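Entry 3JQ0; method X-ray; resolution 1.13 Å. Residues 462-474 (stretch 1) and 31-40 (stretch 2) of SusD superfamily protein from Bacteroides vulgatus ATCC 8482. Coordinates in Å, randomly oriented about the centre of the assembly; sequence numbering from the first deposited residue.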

# COMPACT_ATOMS: atom_id res chain seq x y z
N GLN A 462 -18.97 -3.86 5.67
CA GLN A 462 -19.49 -3.23 4.47
C GLN A 462 -18.67 -3.56 3.25
O GLN A 462 -19.20 -3.71 2.13
CB GLN A 462 -19.48 -1.67 4.61
CG GLN A 462 -20.50 -1.10 5.51
CD GLN A 462 -20.53 0.41 5.59
OE1 GLN A 462 -21.44 0.92 6.24
NE2 GLN A 462 -19.57 1.13 5.02
N TYR A 463 -17.33 -3.60 3.43
CA TYR A 463 -16.39 -3.55 2.31
C TYR A 463 -15.50 -4.79 2.21
O TYR A 463 -14.47 -4.75 1.57
CB TYR A 463 -15.60 -2.27 2.40
CG TYR A 463 -16.46 -0.98 2.31
CD1 TYR A 463 -17.40 -0.84 1.29
CD2 TYR A 463 -16.24 0.06 3.20
CE1 TYR A 463 -18.14 0.32 1.18
CE2 TYR A 463 -16.98 1.20 3.10
CZ TYR A 463 -17.91 1.35 2.09
OH TYR A 463 -18.66 2.53 1.97
N SER A 464 -15.95 -5.90 2.76
CA SER A 464 -15.29 -7.17 2.61
C SER A 464 -16.21 -8.28 3.02
O SER A 464 -17.22 -8.06 3.69
CB SER A 464 -14.02 -7.26 3.49
OG SER A 464 -14.31 -7.63 4.83
N SER A 465 -15.78 -9.51 2.73
CA SER A 465 -16.45 -10.74 3.16
C SER A 465 -15.81 -11.35 4.42
O SER A 465 -16.13 -12.47 4.77
CB SER A 465 -16.44 -11.74 2.05
OG SER A 465 -15.10 -12.01 1.66
N ALA A 466 -14.98 -10.58 5.12
CA ALA A 466 -14.34 -11.11 6.32
C ALA A 466 -15.35 -11.42 7.41
O ALA A 466 -16.39 -10.80 7.50
CB ALA A 466 -13.29 -10.12 6.82
N GLU A 467 -14.98 -12.34 8.26
CA GLU A 467 -15.72 -12.66 9.45
C GLU A 467 -15.09 -12.00 10.65
O GLU A 467 -13.87 -11.90 10.75
CB GLU A 467 -15.74 -14.17 9.68
CG GLU A 467 -16.48 -14.92 8.58
CD GLU A 467 -16.41 -16.43 8.78
OE1 GLU A 467 -15.31 -17.01 8.66
OE2 GLU A 467 -17.45 -17.02 9.11
N GLN A 468 -15.91 -11.53 11.58
CA GLN A 468 -15.43 -10.72 12.66
C GLN A 468 -14.45 -11.45 13.60
O GLN A 468 -13.55 -10.85 14.18
CB GLN A 468 -16.62 -10.13 13.45
CG GLN A 468 -16.14 -9.06 14.41
CD GLN A 468 -17.23 -8.30 15.08
OE1 GLN A 468 -18.42 -8.65 14.93
NE2 GLN A 468 -16.85 -7.28 15.87
N SER A 469 -14.60 -12.77 13.70
CA SER A 469 -13.68 -13.59 14.48
C SER A 469 -12.37 -13.94 13.76
O SER A 469 -11.49 -14.52 14.38
CB SER A 469 -14.35 -14.91 14.89
OG SER A 469 -14.67 -15.68 13.75
N ARG A 470 -12.26 -13.56 12.49
CA ARG A 470 -11.13 -13.87 11.66
C ARG A 470 -10.65 -12.62 10.90
O ARG A 470 -10.36 -12.66 9.70
CB ARG A 470 -11.46 -15.01 10.68
CG ARG A 470 -11.57 -16.35 11.37
CD ARG A 470 -11.87 -17.46 10.37
NE ARG A 470 -11.79 -18.72 11.08
CZ ARG A 470 -11.85 -19.91 10.51
NH1 ARG A 470 -11.90 -20.02 9.20
NH2 ARG A 470 -11.83 -20.98 11.29
N LEU A 471 -10.46 -11.51 11.62
CA LEU A 471 -9.89 -10.32 11.01
C LEU A 471 -8.37 -10.39 10.90
O LEU A 471 -7.80 -9.73 10.03
CB LEU A 471 -10.27 -9.07 11.79
CG LEU A 471 -11.79 -8.83 11.87
CD1 LEU A 471 -12.06 -7.48 12.55
CD2 LEU A 471 -12.41 -8.82 10.47
N LEU A 472 -7.74 -11.16 11.78
CA LEU A 472 -6.29 -11.43 11.70
C LEU A 472 -6.06 -12.53 10.64
O LEU A 472 -6.99 -12.94 9.96
CB LEU A 472 -5.77 -11.77 13.10
CG LEU A 472 -5.97 -10.69 14.16
CD1 LEU A 472 -5.52 -11.26 15.53
CD2 LEU A 472 -5.18 -9.44 13.80
N TRP A 473 -4.81 -12.98 10.54
CA TRP A 473 -4.40 -14.02 9.63
C TRP A 473 -4.01 -15.25 10.43
O TRP A 473 -3.51 -15.14 11.55
CB TRP A 473 -3.19 -13.57 8.82
CG TRP A 473 -3.49 -12.46 7.80
CD1 TRP A 473 -3.90 -11.20 8.09
CD2 TRP A 473 -3.32 -12.51 6.38
NE1 TRP A 473 -4.08 -10.48 6.94
CE2 TRP A 473 -3.71 -11.26 5.87
CE3 TRP A 473 -2.91 -13.49 5.48
CZ2 TRP A 473 -3.63 -10.93 4.52
CZ3 TRP A 473 -2.85 -13.18 4.13
CH2 TRP A 473 -3.22 -11.91 3.67
N PRO A 474 -4.24 -16.45 9.88
CA PRO A 474 -3.82 -17.68 10.55
C PRO A 474 -2.31 -17.88 10.47
O PRO A 474 -1.62 -17.24 9.66
CB PRO A 474 -4.57 -18.75 9.78
CG PRO A 474 -4.64 -18.20 8.35
CD PRO A 474 -4.80 -16.69 8.54
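Stretch 2 31-40: FLLGEPRADI

Arg37 is the main polar link between the two stretches. Its guanidinium reaches the backbone carbonyls of the loop at 470-472. NH2 of Arg37 donates to O of Arg470 at 2.9 Å. NH1 of Arg37 donates to O of Leu472 at 3.1 Å and, weakly, to O of Leu471 at 3.3 Å. The acceptors are backbone carbonyls.

Two waters add to the link. Water 1 donates to O of Leu33 at 2.8 Å and accepts from NE1 of Trp473 at 2.9 Å. Water 2 accepts from N of Ser465 at 2.9 Å and lies 2.8 Å from O of Ala38.

Stretch 2 starts as the last part of a helix, residues 31-34. Glu35 leaves helical geometry, and a type I turn follows from Glu35 to Ala38, closed by Ala38 N to Glu35 O at 3.1 Å. Stretch 1 begins in the tail of a helix and is otherwise mostly loop. The two chains run in opposite senses: Ser464 lies by Ala38, with CA atoms 4.6 Å apart, and Trp473 by Leu33, with CA atoms 9.1 Å apart. The wider end is filled by side chains.

The Trp473 ring is sandwiched there. The Arg37 guanidinium meets one face edge-on, NH1 over the ring and CZ 4.6 Å from the centroid of the Trp473 five-membered ring, a cation-pi contact. Leu33 CD2 lies over the opposite face, 4.0 Å from the centroid of the six-membered ring. O of Leu32 sits at the ring edge, 3.7 Å from CZ2 of Trp473.

At the close end backbone meets backbone and first side-chain atoms. O of Tyr463 is 3.6 Å from C of Ala38 and 3.2 Å from CB of Asp39, and CB of Ser464 is 3.5 Å from O of Arg37.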

# COMPACT_ATOMS: atom_id res chain seq x y z
N PHE A 31 1.70 -5.48 -0.10
CA PHE A 31 0.49 -5.41 -0.90
C PHE A 31 -0.56 -6.39 -0.43
O PHE A 31 -1.72 -6.04 -0.21
CB PHE A 31 0.81 -5.57 -2.38
CG PHE A 31 -0.39 -5.85 -3.24
CD1 PHE A 31 -1.31 -4.84 -3.54
CD2 PHE A 31 -0.61 -7.14 -3.70
CE1 PHE A 31 -2.41 -5.17 -4.35
CE2 PHE A 31 -1.71 -7.45 -4.48
CZ PHE A 31 -2.61 -6.46 -4.80
N LEU A 32 -0.17 -7.66 -0.31
CA LEU A 32 -1.12 -8.69 0.05
C LEU A 32 -1.76 -8.45 1.41
O LEU A 32 -2.96 -8.72 1.60
CB LEU A 32 -0.47 -10.09 0.06
CG LEU A 32 -0.00 -10.66 -1.30
CD1 LEU A 32 0.65 -12.04 -1.03
CD2 LEU A 32 -1.12 -10.71 -2.32
N LEU A 33 -0.96 -8.00 2.37
CA LEU A 33 -1.48 -7.75 3.70
C LEU A 33 -2.42 -6.56 3.71
O LEU A 33 -3.38 -6.55 4.51
CB LEU A 33 -0.31 -7.48 4.68
CG LEU A 33 0.55 -8.71 5.00
CD1 LEU A 33 1.75 -8.27 5.83
CD2 LEU A 33 -0.25 -9.76 5.73
N GLY A 34 -2.18 -5.56 2.86
CA GLY A 34 -2.90 -4.32 2.97
C GLY A 34 -4.08 -4.11 2.05
O GLY A 34 -4.83 -3.15 2.28
N GLU A 35 -4.30 -4.99 1.06
CA GLU A 35 -5.30 -4.73 0.02
C GLU A 35 -6.27 -5.86 -0.33
O GLU A 35 -7.48 -5.63 -0.22
CB GLU A 35 -4.66 -4.06 -1.18
CG GLU A 35 -5.57 -3.86 -2.36
CD GLU A 35 -4.96 -3.00 -3.46
OE1 GLU A 35 -4.11 -2.14 -3.14
OE2 GLU A 35 -5.34 -3.16 -4.65
N PRO A 36 -5.82 -7.04 -0.80
CA PRO A 36 -6.77 -7.96 -1.44
C PRO A 36 -7.80 -8.66 -0.59
O PRO A 36 -8.69 -9.29 -1.19
CB PRO A 36 -5.87 -8.97 -2.17
CG PRO A 36 -4.56 -8.30 -2.31
CD PRO A 36 -4.44 -7.44 -1.10
N ARG A 37 -7.74 -8.58 0.73
CA ARG A 37 -8.86 -9.10 1.53
C ARG A 37 -10.12 -8.22 1.52
O ARG A 37 -11.15 -8.64 2.02
CB ARG A 37 -8.40 -9.36 2.97
CG ARG A 37 -7.44 -10.52 3.11
CD ARG A 37 -7.05 -10.83 4.53
NE ARG A 37 -8.23 -11.28 5.25
CZ ARG A 37 -8.26 -11.53 6.55
NH1 ARG A 37 -7.18 -11.43 7.29
NH2 ARG A 37 -9.41 -11.95 7.10
N ALA A 38 -10.03 -7.01 0.95
CA ALA A 38 -11.18 -6.11 0.88
C ALA A 38 -11.99 -6.39 -0.38
O ALA A 38 -12.17 -7.56 -0.73
CB ALA A 38 -10.71 -4.64 1.06
N ASP A 39 -12.50 -5.35 -1.04
CA ASP A 39 -13.60 -5.48 -1.99
C ASP A 39 -13.20 -5.23 -3.45
O ASP A 39 -14.05 -5.32 -4.35
CB ASP A 39 -14.76 -4.56 -1.60
CG ASP A 39 -14.38 -3.12 -1.28
OD1 ASP A 39 -13.17 -2.78 -1.21
OD2 ASP A 39 -15.34 -2.32 -1.07
N ILE A 40 -11.92 -5.00 -3.76
CA ILE A 40 -11.53 -4.70 -5.12
C ILE A 40 -11.59 -5.92 -6.06
O ILE A 40 -11.96 -5.79 -7.22
CB ILE A 40 -10.14 -4.03 -5.15
CG1 ILE A 40 -10.18 -2.65 -4.51
CG2 ILE A 40 -9.56 -3.99 -6.58
CD1 ILE A 40 -8.81 -2.10 -4.12
O HOH W 1 -3.57 -7.67 7.03
O HOH W 2 -13.81 -9.36 0.59